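Local coordinates for PPC domain-containing protein (Archaeoglobus fulgidus, PDB 2H6L), which is of unknown function but binds zinc and assembles from three copies of a plants and prokaryotes conserved (PPC) domain, at residues F6-G11 / F116-S121; L14-G19 / A108-C113; F29-G34 / S84-H89; I43-S48 / P69-S74. One frame throughout, in Å; residues are numbered along the deposited sequence.

Overall arrangement
All four contacts reach one curled antiparallel sheet, so they describe a single domain. Along the chain, interaction 1 spans the longest stretch. It encloses interaction 2, which encloses interaction 3, which in turn encloses interaction 4. Interactions 1 and 2 share strand 10-15, and their centres are about 22 Å apart. Interaction 3 sets helix 22-33 on strand 85-96 and touches interactions 1 and 2 through Phe29. Interactions 2 and 4 are closest, with centres about 9 Å apart, and are tied by the salt bridge of Glu109 with Arg47. Interactions 3 and 4 lie on opposite sides of the chain's centre. All four contacts reach a neighbouring subunit, interaction 3 through Phe29 and His89, so all border the trimer interface.

Interaction 1: F6-G11 / F116-S121; sequences FEVGKG and FVLPLS
Phe6 has CG anti to its own carbonyl carbon (chi1 -50°), and Leu120 has its CG in the same position (chi1 -63°). The two side chains then cross at about a right angle. Leu120 CB lies over one face of the Phe6 ring in a CH-pi contact, 4.0 Å from the ring centroid. The closest atoms of this pair are Phe6 CG and Leu120 CB, at 3.6 Å. The carbonyl carbon of Ser121 meets the edge of the same ring, so consecutive residues touch its face and its edge. The backbones join here as a single antiparallel hydrogen-bonded pair. Glu7 N binds a lone pair of Ser121 O at 3.0 Å. Ser121 N returns a bond to Glu7 O, also 3.0 Å long and fairly straight at 161°. Val8 lies side by side with Leu120, and Val8 CG1 is 3.9 Å from Leu120 CD2. Val8 also meets Val8 of each neighbouring subunit. Further on, one water links the two segments. It accepts from Gly9 N and donates to Lys10 O and to Pro119 O, the last at 2.8 Å. Pro119 has no N-H to offer; instead its CD rests 3.5 Å from Lys10 O. Both Phe6 and Leu120 also pack on Ala37. Strand 113-119 runs between strands 10-15 and 38-43, and the sheet runs on across the trimer interface: Lys10 and Gly11 pair with a strand of the second subunit, while Phe6 and Glu7 pair with a strand of the third.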
loop_
_atom_site.group_PDB
_atom_site.type_symbol
_atom_site.label_atom_id
_atom_site.label_comp_id
_atom_site.label_asym_id
_atom_site.label_seq_id
_atom_site.Cartn_x
_atom_site.Cartn_y
_atom_site.Cartn_z
ATOM N N PHE A 6 14.104 6.244 -12.144
ATOM C CA PHE A 6 15.086 5.782 -11.169
ATOM C C PHE A 6 15.441 4.305 -11.351
ATOM O O PHE A 6 14.837 3.596 -12.159
ATOM C CB PHE A 6 14.557 5.945 -9.743
ATOM C CG PHE A 6 13.999 7.308 -9.433
ATOM C CD1 PHE A 6 12.667 7.609 -9.703
ATOM C CD2 PHE A 6 14.794 8.274 -8.817
ATOM C CE1 PHE A 6 12.130 8.847 -9.359
ATOM C CE2 PHE A 6 14.271 9.521 -8.469
ATOM C CZ PHE A 6 12.937 9.810 -8.736
ATOM N N GLU A 7 16.432 3.861 -10.583
ATOM C CA GLU A 7 16.879 2.474 -10.563
ATOM C C GLU A 7 16.726 2.055 -9.111
ATOM O O GLU A 7 16.934 2.862 -8.206
ATOM C CB GLU A 7 18.358 2.356 -10.930
ATOM C CG GLU A 7 18.667 2.019 -12.372
ATOM C CD GLU A 7 20.170 1.955 -12.630
ATOM O OE1 GLU A 7 20.835 3.017 -12.610
ATOM O OE2 GLU A 7 20.691 0.841 -12.842
ATOM N N VAL A 8 16.358 0.801 -8.882
ATOM C CA VAL A 8 16.218 0.308 -7.522
ATOM C C VAL A 8 17.412 -0.602 -7.249
ATOM O O VAL A 8 17.966 -1.198 -8.171
ATOM C CB VAL A 8 14.905 -0.481 -7.343
ATOM C CG1 VAL A 8 13.714 0.428 -7.624
ATOM C CG2 VAL A 8 14.888 -1.687 -8.267
ATOM N N GLY A 9 17.811 -0.700 -5.986
ATOM C CA GLY A 9 18.942 -1.537 -5.631
ATOM C C GLY A 9 18.867 -2.019 -4.193
ATOM O O GLY A 9 18.846 -3.224 -3.936
ATOM N N LYS A 10 18.826 -1.077 -3.255
ATOM C CA LYS A 10 18.747 -1.415 -1.837
ATOM C C LYS A 10 17.313 -1.478 -1.333
ATOM O O LYS A 10 16.372 -1.065 -2.011
ATOM C CB LYS A 10 19.503 -0.394 -0.980
ATOM C CG LYS A 10 21.017 -0.568 -0.921
ATOM C CD LYS A 10 21.685 -0.164 -2.214
ATOM C CE LYS A 10 23.196 -0.077 -2.040
ATOM N NZ LYS A 10 23.575 0.925 -1.006
ATOM N N GLY A 11 17.168 -2.007 -0.125
ATOM C CA GLY A 11 15.873 -2.118 0.508
ATOM C C GLY A 11 16.096 -2.048 2.005
ATOM O O GLY A 11 17.095 -2.551 2.510
ATOM N N PHE A 116 8.928 -0.124 5.447
ATOM C CA PHE A 116 9.677 -0.633 4.312
ATOM C C PHE A 116 10.089 0.596 3.531
ATOM O O PHE A 116 9.245 1.399 3.141
ATOM C CB PHE A 116 8.822 -1.529 3.413
ATOM C CG PHE A 116 9.518 -1.941 2.140
ATOM C CD1 PHE A 116 10.780 -2.532 2.181
ATOM C CD2 PHE A 116 8.922 -1.730 0.900
ATOM C CE1 PHE A 116 11.442 -2.899 1.012
ATOM C CE2 PHE A 116 9.572 -2.093 -0.273
ATOM C CZ PHE A 116 10.836 -2.681 -0.219
ATOM N N VAL A 117 11.385 0.759 3.328
ATOM C CA VAL A 117 11.877 1.904 2.577
ATOM C C VAL A 117 12.570 1.415 1.317
ATOM O O VAL A 117 13.495 0.609 1.383
ATOM C CB VAL A 117 12.864 2.734 3.406
ATOM C CG1 VAL A 117 13.397 3.890 2.575
ATOM C CG2 VAL A 117 12.177 3.244 4.661
ATOM N N LEU A 118 12.106 1.897 0.169
ATOM C CA LEU A 118 12.690 1.512 -1.110
ATOM C C LEU A 118 13.328 2.747 -1.722
ATOM O O LEU A 118 12.651 3.549 -2.376
ATOM C CB LEU A 118 11.605 0.969 -2.050
ATOM C CG LEU A 118 12.056 0.398 -3.397
ATOM C CD1 LEU A 118 12.842 -0.889 -3.184
ATOM C CD2 LEU A 118 10.842 0.115 -4.254
ATOM N N PRO A 119 14.640 2.937 -1.494
ATOM C CA PRO A 119 15.323 4.107 -2.053
ATOM C C PRO A 119 15.308 4.074 -3.579
ATOM O O PRO A 119 15.367 3.005 -4.192
ATOM C CB PRO A 119 16.733 3.999 -1.469
ATOM C CG PRO A 119 16.911 2.518 -1.279
ATOM C CD PRO A 119 15.575 2.102 -0.718
ATOM N N LEU A 120 15.209 5.253 -4.184
ATOM C CA LEU A 120 15.185 5.366 -5.632
ATOM C C LEU A 120 16.388 6.191 -6.061
ATOM O O LEU A 120 16.522 7.364 -5.686
ATOM C CB LEU A 120 13.877 6.029 -6.077
ATOM C CG LEU A 120 12.628 5.218 -5.714
ATOM C CD1 LEU A 120 11.372 6.066 -5.871
ATOM C CD2 LEU A 120 12.563 3.986 -6.592
ATOM N N SER A 121 17.271 5.559 -6.828
ATOM C CA SER A 121 18.488 6.197 -7.322
ATOM C C SER A 121 18.248 6.920 -8.655
ATOM O O SER A 121 17.969 6.297 -9.677
ATOM C CB SER A 121 19.586 5.137 -7.479
ATOM O OG SER A 121 20.720 5.642 -8.161
HETATM O O HOH W 1 15.992 0.319 -4.225
#

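Interaction 2: L14-G19 / A108-C113; sequences LRLDYG and AEVFAC
A water sits between the two backbones, bracketed by direct hydrogen bonds. It donates to Leu16 O at 2.7 Å and accepts from Cys113 N at 3.0 Å. On one side of it Leu16 N binds Cys113 O at 3.0 Å, nearly straight at 170°. On the other, Gly19 N binds Val110 O at 2.8 Å. At its backbone angles any side chain would strike Tyr18 O. Between these bonds Phe111 and Ala112 form a classic beta bulge opposite Ala45. Here the chain turns the corner from strand 99-110 into strand 113-119. Leu16 CD2 packs inward, 3.5 Å from Cys113 SG, and also meets Val110 CG2. Leu22 and Gln25 of helix 22-33 also cover Leu16. Tyr18 has CG anti to its backbone N (chi1 170°). Its ring meets that of Phe111 obliquely, with Tyr18 CE2 3.6 Å from Phe111 CD1 and the planes at 62°. Phe111 O lies at the edge of the Tyr18 ring, 3.4 Å from Tyr18 CD2. An alanine in place of Tyr18 would remove this ring and would probably leave Phe111 less firmly held at the corner. Tyr18 also packs on Arg47 and on Gln132 of the second subunit.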
loop_
_atom_site.group_PDB
_atom_site.type_symbol
_atom_site.label_atom_id
_atom_site.label_comp_id
_atom_site.label_asym_id
_atom_site.label_seq_id
_atom_site.Cartn_x
_atom_site.Cartn_y
_atom_site.Cartn_z
ATOM N N LEU A 14 12.637 -1.156 8.783
ATOM C CA LEU A 14 13.046 -0.512 10.018
ATOM C C LEU A 14 12.067 -0.786 11.135
ATOM O O LEU A 14 10.864 -0.921 10.904
ATOM C CB LEU A 14 13.139 1.011 9.843
ATOM C CG LEU A 14 13.493 1.631 8.494
ATOM C CD1 LEU A 14 13.349 3.140 8.623
ATOM C CD2 LEU A 14 14.905 1.261 8.052
ATOM N N ARG A 15 12.596 -0.887 12.348
ATOM C CA ARG A 15 11.764 -1.063 13.529
ATOM C C ARG A 15 11.880 0.290 14.217
ATOM O O ARG A 15 12.942 0.630 14.734
ATOM C CB ARG A 15 12.313 -2.163 14.452
ATOM C CG ARG A 15 11.626 -2.179 15.821
ATOM C CD ARG A 15 12.170 -3.247 16.767
ATOM N NE ARG A 15 11.583 -3.097 18.095
ATOM C CZ ARG A 15 11.730 -3.957 19.103
ATOM N NH1 ARG A 15 12.459 -5.058 18.962
ATOM N NH2 ARG A 15 11.122 -3.718 20.255
ATOM N N LEU A 16 10.803 1.069 14.194
ATOM C CA LEU A 16 10.795 2.387 14.816
ATOM C C LEU A 16 10.766 2.302 16.330
ATOM O O LEU A 16 10.366 1.288 16.891
ATOM C CB LEU A 16 9.583 3.189 14.338
ATOM C CG LEU A 16 9.767 3.972 13.037
ATOM C CD1 LEU A 16 10.501 3.129 12.024
ATOM C CD2 LEU A 16 8.416 4.414 12.510
ATOM N N ASP A 17 11.190 3.378 16.984
ATOM C CA ASP A 17 11.207 3.434 18.440
ATOM C C ASP A 17 9.857 3.813 19.031
ATOM O O ASP A 17 9.170 4.714 18.537
ATOM C CB ASP A 17 12.252 4.443 18.929
ATOM C CG ASP A 17 13.664 4.023 18.595
ATOM O OD1 ASP A 17 14.033 2.874 18.907
ATOM O OD2 ASP A 17 14.411 4.844 18.026
ATOM N N TYR A 18 9.491 3.115 20.099
ATOM C CA TYR A 18 8.247 3.359 20.805
ATOM C C TYR A 18 8.245 4.775 21.392
ATOM O O TYR A 18 9.268 5.254 21.879
ATOM C CB TYR A 18 8.102 2.313 21.919
ATOM C CG TYR A 18 6.976 2.558 22.897
ATOM C CD1 TYR A 18 7.097 3.508 23.914
ATOM C CD2 TYR A 18 5.794 1.823 22.822
ATOM C CE1 TYR A 18 6.066 3.719 24.832
ATOM C CE2 TYR A 18 4.764 2.026 23.730
ATOM C CZ TYR A 18 4.905 2.974 24.734
ATOM O OH TYR A 18 3.890 3.165 25.638
ATOM N N GLY A 19 7.101 5.446 21.327
ATOM C CA GLY A 19 6.990 6.786 21.884
ATOM C C GLY A 19 7.543 7.963 21.094
ATOM O O GLY A 19 7.415 9.100 21.538
ATOM N N ALA A 108 2.507 11.134 14.254
ATOM C CA ALA A 108 1.999 9.935 14.891
ATOM C C ALA A 108 3.017 9.434 15.899
ATOM O O ALA A 108 4.206 9.327 15.604
ATOM C CB ALA A 108 1.720 8.854 13.857
ATOM N N GLU A 109 2.542 9.154 17.104
ATOM C CA GLU A 109 3.406 8.627 18.144
ATOM C C GLU A 109 3.412 7.131 17.896
ATOM O O GLU A 109 2.358 6.510 17.821
ATOM C CB GLU A 109 2.829 8.924 19.518
ATOM C CG GLU A 109 3.776 8.617 20.655
ATOM C CD GLU A 109 3.182 8.973 22.001
ATOM O OE1 GLU A 109 2.610 10.080 22.117
ATOM O OE2 GLU A 109 3.291 8.154 22.940
ATOM N N VAL A 110 4.599 6.559 17.762
ATOM C CA VAL A 110 4.722 5.133 17.504
ATOM C C VAL A 110 4.521 4.203 18.706
ATOM O O VAL A 110 4.997 4.482 19.816
ATOM C CB VAL A 110 6.102 4.812 16.915
ATOM C CG1 VAL A 110 6.286 3.302 16.821
ATOM C CG2 VAL A 110 6.248 5.455 15.556
ATOM N N PHE A 111 3.813 3.097 18.469
ATOM C CA PHE A 111 3.621 2.074 19.486
ATOM C C PHE A 111 4.561 0.969 19.012
ATOM O O PHE A 111 5.477 0.552 19.730
ATOM C CB PHE A 111 2.188 1.543 19.513
ATOM C CG PHE A 111 1.981 0.443 20.525
ATOM C CD1 PHE A 111 1.978 0.727 21.890
ATOM C CD2 PHE A 111 1.866 -0.878 20.122
ATOM C CE1 PHE A 111 1.867 -0.286 22.835
ATOM C CE2 PHE A 111 1.754 -1.910 21.059
ATOM C CZ PHE A 111 1.757 -1.612 22.421
ATOM N N ALA A 112 4.320 0.510 17.786
ATOM C CA ALA A 112 5.138 -0.504 17.125
ATOM C C ALA A 112 4.962 -0.249 15.634
ATOM O O ALA A 112 3.839 -0.278 15.120
ATOM C CB ALA A 112 4.667 -1.914 17.484
ATOM N N CYS A 113 6.065 0.015 14.941
ATOM C CA CYS A 113 5.995 0.303 13.516
ATOM C C CYS A 113 7.119 -0.334 12.713
ATOM O O CYS A 113 8.287 -0.205 13.050
ATOM C CB CYS A 113 6.004 1.819 13.299
ATOM S SG CYS A 113 5.704 2.336 11.594
HETATM O O HOH W 2 8.472 -0.631 16.641
#

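Interaction 3: F29-G34 / S84-H89. With ZN (zinc ion), chain D.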
loop_
_atom_site.group_PDB
_atom_site.type_symbol
_atom_site.label_atom_id
_atom_site.label_comp_id
_atom_site.label_asym_id
_atom_site.label_seq_id
_atom_site.Cartn_x
_atom_site.Cartn_y
_atom_site.Cartn_z
ATOM N N PHE A 29 16.250 8.710 9.518
ATOM C CA PHE A 29 16.869 7.604 8.809
ATOM C C PHE A 29 17.338 8.047 7.420
ATOM O O PHE A 29 18.468 7.764 7.010
ATOM C CB PHE A 29 15.873 6.460 8.652
ATOM C CG PHE A 29 16.372 5.358 7.774
ATOM C CD1 PHE A 29 17.409 4.537 8.194
ATOM C CD2 PHE A 29 15.832 5.163 6.505
ATOM C CE1 PHE A 29 17.907 3.539 7.364
ATOM C CE2 PHE A 29 16.319 4.168 5.666
ATOM C CZ PHE A 29 17.362 3.352 6.097
ATOM N N LEU A 30 16.460 8.737 6.698
ATOM C CA LEU A 30 16.768 9.209 5.351
ATOM C C LEU A 30 17.981 10.133 5.323
ATOM O O LEU A 30 18.838 10.013 4.444
ATOM C CB LEU A 30 15.544 9.924 4.756
ATOM C CG LEU A 30 14.280 9.053 4.699
ATOM C CD1 LEU A 30 13.052 9.881 4.317
ATOM C CD2 LEU A 30 14.509 7.942 3.698
ATOM N N GLU A 31 18.047 11.059 6.277
ATOM C CA GLU A 31 19.166 12.001 6.360
ATOM C C GLU A 31 20.469 11.241 6.588
ATOM O O GLU A 31 21.496 11.537 5.979
ATOM C CB GLU A 31 18.948 12.991 7.512
ATOM C CG GLU A 31 17.752 13.927 7.347
ATOM C CD GLU A 31 18.090 15.199 6.579
ATOM O OE1 GLU A 31 18.699 15.099 5.491
ATOM O OE2 GLU A 31 17.740 16.301 7.063
ATOM N N GLU A 32 20.414 10.251 7.471
ATOM C CA GLU A 32 21.581 9.440 7.795
ATOM C C GLU A 32 22.100 8.667 6.594
ATOM O O GLU A 32 23.312 8.566 6.383
ATOM C CB GLU A 32 21.237 8.473 8.926
ATOM C CG GLU A 32 22.278 7.399 9.172
ATOM C CD GLU A 32 21.902 6.489 10.319
ATOM O OE1 GLU A 32 20.798 5.904 10.272
ATOM O OE2 GLU A 32 22.711 6.360 11.266
ATOM N N LYS A 33 21.186 8.118 5.804
ATOM C CA LYS A 33 21.570 7.347 4.627
ATOM C C LYS A 33 21.710 8.218 3.389
ATOM O O LYS A 33 22.250 7.782 2.380
ATOM C CB LYS A 33 20.544 6.243 4.351
ATOM C CG LYS A 33 20.468 5.183 5.433
ATOM C CD LYS A 33 21.784 4.424 5.559
ATOM C CE LYS A 33 21.756 3.448 6.729
ATOM N NZ LYS A 33 23.053 2.721 6.880
ATOM N N GLY A 34 21.230 9.454 3.470
ATOM C CA GLY A 34 21.309 10.336 2.322
ATOM C C GLY A 34 20.354 9.923 1.212
ATOM O O GLY A 34 20.682 10.034 0.032
ATOM N N SER A 84 15.697 21.656 0.290
ATOM C CA SER A 84 16.989 20.966 0.217
ATOM C C SER A 84 17.242 19.837 1.216
ATOM O O SER A 84 18.374 19.641 1.659
ATOM C CB SER A 84 18.127 21.979 0.332
ATOM O OG SER A 84 18.207 22.482 1.651
ATOM N N LYS A 85 16.199 19.097 1.573
ATOM C CA LYS A 85 16.351 17.980 2.494
ATOM C C LYS A 85 15.251 16.957 2.257
ATOM O O LYS A 85 14.145 17.304 1.838
ATOM C CB LYS A 85 16.307 18.465 3.947
ATOM C CG LYS A 85 14.970 19.038 4.375
ATOM C CD LYS A 85 14.983 19.450 5.844
ATOM C CE LYS A 85 15.183 18.254 6.764
ATOM N NZ LYS A 85 15.148 18.644 8.203
ATOM N N PRO A 86 15.538 15.676 2.520
ATOM C CA PRO A 86 14.512 14.650 2.307
ATOM C C PRO A 86 13.197 14.969 3.022
ATOM O O PRO A 86 13.164 15.194 4.234
ATOM C CB PRO A 86 15.187 13.373 2.814
ATOM C CG PRO A 86 16.233 13.879 3.777
ATOM C CD PRO A 86 16.764 15.096 3.087
ATOM N N PHE A 87 12.116 14.994 2.251
ATOM C CA PHE A 87 10.798 15.306 2.786
ATOM C C PHE A 87 9.801 14.170 2.539
ATOM O O PHE A 87 9.661 13.693 1.414
ATOM C CB PHE A 87 10.285 16.588 2.141
ATOM C CG PHE A 87 8.899 16.960 2.565
ATOM C CD1 PHE A 87 8.664 17.494 3.825
ATOM C CD2 PHE A 87 7.824 16.765 1.705
ATOM C CE1 PHE A 87 7.378 17.833 4.226
ATOM C CE2 PHE A 87 6.533 17.097 2.094
ATOM C CZ PHE A 87 6.307 17.634 3.359
ATOM N N CYS A 88 9.111 13.744 3.595
ATOM C CA CYS A 88 8.136 12.660 3.491
ATOM C C CYS A 88 6.711 13.152 3.252
ATOM O O CYS A 88 6.254 14.091 3.896
ATOM C CB CYS A 88 8.135 11.801 4.766
ATOM S SG CYS A 88 9.645 10.864 5.111
ATOM N N HIS A 89 6.024 12.506 2.312
ATOM C CA HIS A 89 4.631 12.799 2.007
ATOM C C HIS A 89 3.945 11.464 2.248
ATOM O O HIS A 89 4.094 10.536 1.459
ATOM C CB HIS A 89 4.438 13.194 0.547
ATOM C CG HIS A 89 3.020 13.537 0.212
ATOM N ND1 HIS A 89 2.599 13.808 -1.073
ATOM C CD2 HIS A 89 1.927 13.661 1.001
ATOM C CE1 HIS A 89 1.308 14.082 -1.060
ATOM N NE2 HIS A 89 0.874 14.001 0.186
HETATM ZN ZN ZN D . -1.044 14.533 1.128
#
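A Schellman motif ends helix 22-33 at this contact, with Gly34 as its C-prime residue at positive phi. The last turn of the helix packs on strand 85-96 of the antiparallel sheet, the strand that carries zinc ligand His89. The axes of helix 29-33 and strand 85-89 run roughly antiparallel, at 150°, and approach to 8.6 Å. Leu30 points at the strand. Its CB rests on Pro86 CB at 4.0 Å. Its CD1 reaches further along the strand, 3.6 Å from Cys88 SG. Val79 of strand 70-82 packs on both Leu30 and Pro86. Glu31 is bent at chi2 (-87°) and crosses Pro86 at about a right angle, bringing OE1 against the ring's CG and CD. Glu31 OE1 lies 3.1 Å from Pro86 CD. The other oxygen, OE2, turns to Lys85 and makes a long salt bridge with Lys85 NZ at 3.7 Å. No hydrogen bond joins the two segments. His89 ND1 is hydrogen-bonded to Glu114 OE1 of the third subunit. With the zinc at NE2 this holds the ring's rotation, and the carboxylate would probably polarise it. His91 and His104 also bind the zinc, and His89 NE2 meets the metal at 2.2 Å.

Interaction 4: I43-S48 / P69-S74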
loop_
_atom_site.group_PDB
_atom_site.type_symbol
_atom_site.label_atom_id
_atom_site.label_comp_id
_atom_site.label_asym_id
_atom_site.label_seq_id
_atom_site.Cartn_x
_atom_site.Cartn_y
_atom_site.Cartn_z
ATOM N N ILE A 43 3.268 -0.646 8.490
ATOM C CA ILE A 43 2.115 -1.200 9.185
ATOM C C ILE A 43 2.489 -1.230 10.658
ATOM O O ILE A 43 3.652 -1.050 11.005
ATOM C CB ILE A 43 1.753 -2.639 8.733
ATOM C CG1 ILE A 43 2.924 -3.593 8.977
ATOM C CG2 ILE A 43 1.338 -2.645 7.270
ATOM C CD1 ILE A 43 2.541 -5.072 8.789
ATOM N N GLY A 44 1.510 -1.457 11.522
ATOM C CA GLY A 44 1.799 -1.489 12.942
ATOM C C GLY A 44 0.706 -0.785 13.708
ATOM O O GLY A 44 -0.462 -0.898 13.357
ATOM N N ALA A 45 1.076 -0.058 14.757
ATOM C CA ALA A 45 0.092 0.656 15.556
ATOM C C ALA A 45 0.707 1.916 16.147
ATOM O O ALA A 45 1.916 1.990 16.343
ATOM C CB ALA A 45 -0.434 -0.246 16.672
ATOM N N VAL A 46 -0.146 2.891 16.439
ATOM C CA VAL A 46 0.281 4.165 17.006
ATOM C C VAL A 46 -0.519 4.473 18.264
ATOM O O VAL A 46 -1.631 3.976 18.439
ATOM C CB VAL A 46 0.073 5.325 16.000
ATOM C CG1 VAL A 46 0.856 5.061 14.720
ATOM C CG2 VAL A 46 -1.399 5.483 15.691
ATOM N N ARG A 47 0.047 5.306 19.131
ATOM C CA ARG A 47 -0.609 5.700 20.376
ATOM C C ARG A 47 -1.486 6.934 20.168
ATOM O O ARG A 47 -2.388 7.214 20.957
ATOM C CB ARG A 47 0.447 5.983 21.446
ATOM C CG ARG A 47 1.472 4.855 21.612
ATOM C CD ARG A 47 2.354 5.117 22.829
ATOM N NE ARG A 47 1.581 5.084 24.070
ATOM C CZ ARG A 47 1.915 5.741 25.176
ATOM N NH1 ARG A 47 3.011 6.490 25.201
ATOM N NH2 ARG A 47 1.151 5.649 26.260
ATOM N N SER A 48 -1.209 7.677 19.102
ATOM C CA SER A 48 -1.987 8.871 18.783
ATOM C C SER A 48 -1.528 9.386 17.434
ATOM O O SER A 48 -0.558 8.889 16.873
ATOM C CB SER A 48 -1.769 9.957 19.833
ATOM O OG SER A 48 -0.424 10.406 19.806
ATOM N N PRO A 69 -5.223 5.075 20.934
ATOM C CA PRO A 69 -4.394 4.083 20.249
ATOM C C PRO A 69 -5.123 3.629 18.990
ATOM O O PRO A 69 -6.326 3.383 19.029
ATOM C CB PRO A 69 -4.281 2.969 21.281
ATOM C CG PRO A 69 -4.274 3.729 22.571
ATOM C CD PRO A 69 -5.382 4.737 22.359
ATOM N N LEU A 70 -4.398 3.520 17.881
ATOM C CA LEU A 70 -4.999 3.098 16.619
ATOM C C LEU A 70 -4.053 2.190 15.851
ATOM O O LEU A 70 -2.837 2.293 15.986
ATOM C CB LEU A 70 -5.327 4.326 15.759
ATOM C CG LEU A 70 -6.759 4.871 15.645
ATOM C CD1 LEU A 70 -7.582 4.526 16.858
ATOM C CD2 LEU A 70 -6.694 6.382 15.445
ATOM N N GLU A 71 -4.618 1.290 15.053
ATOM C CA GLU A 71 -3.812 0.394 14.239
ATOM C C GLU A 71 -3.461 1.142 12.961
ATOM O O GLU A 71 -4.261 1.937 12.467
ATOM C CB GLU A 71 -4.611 -0.847 13.837
ATOM C CG GLU A 71 -5.007 -1.778 14.966
ATOM C CD GLU A 71 -3.902 -2.735 15.315
ATOM O OE1 GLU A 71 -3.423 -3.436 14.397
ATOM O OE2 GLU A 71 -3.512 -2.795 16.499
ATOM N N ILE A 72 -2.268 0.904 12.433
ATOM C CA ILE A 72 -1.892 1.516 11.172
ATOM C C ILE A 72 -2.455 0.512 10.181
ATOM O O ILE A 72 -1.860 -0.534 9.940
ATOM C CB ILE A 72 -0.374 1.592 10.980
ATOM C CG1 ILE A 72 0.259 2.455 12.075
ATOM C CG2 ILE A 72 -0.062 2.189 9.613
ATOM C CD1 ILE A 72 1.774 2.501 11.997
ATOM N N LEU A 73 -3.624 0.818 9.636
ATOM C CA LEU A 73 -4.274 -0.083 8.694
ATOM C C LEU A 73 -3.628 -0.010 7.324
ATOM O O LEU A 73 -3.654 -0.976 6.551
ATOM C CB LEU A 73 -5.753 0.263 8.607
ATOM C CG LEU A 73 -6.441 0.273 9.972
ATOM C CD1 LEU A 73 -7.910 0.639 9.811
ATOM C CD2 LEU A 73 -6.300 -1.103 10.628
ATOM N N SER A 74 -3.037 1.148 7.039
ATOM C CA SER A 74 -2.364 1.392 5.775
ATOM C C SER A 74 -1.552 2.679 5.877
ATOM O O SER A 74 -2.055 3.706 6.332
ATOM C CB SER A 74 -3.388 1.519 4.640
ATOM O OG SER A 74 -2.743 1.798 3.409
#
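Val46 and Leu70 face each other as an antiparallel hydrogen-bonded pair. Val46 N binds Leu70 O at 2.8 Å, nearly along the C=O axis and almost straight at 174°. Leu70 N returns a bond to Val46 O at 2.9 Å. Ile72 N binds Gly44 O at 2.7 Å, but comes from above the carbonyl plane, 42° out of it. Ile72 CB sits 3.4 Å from the same Gly44 O. Ile72 has CG1 anti to its carbonyl carbon (chi1 -62°), and this CG1 meets Val46 CG1 at 3.8 Å, the side chains crossing at about a right angle. Strands 45-55 and 70-82 are neighbours in the antiparallel sheet. Val46, Leu70 and Ile72 line one of its faces here, and Ala45 and Glu71 the other. An alanine in place of Ile72 would strip away CG1, CG2 and CD1 and would probably lose the packing on Val46. Next out, Ala45 is bonded through its backbone to the bulge at Phe111 and Ala112. Glu71 OE2 is hydrogen-bonded to Tyr54 N of the second subunit, and a bound zinc lies about 4 Å from the Glu71 side chain. Ile72 O is hydrogen-bonded to ND1 of zinc ligand His91 of the second subunit, which helps to orient that ring.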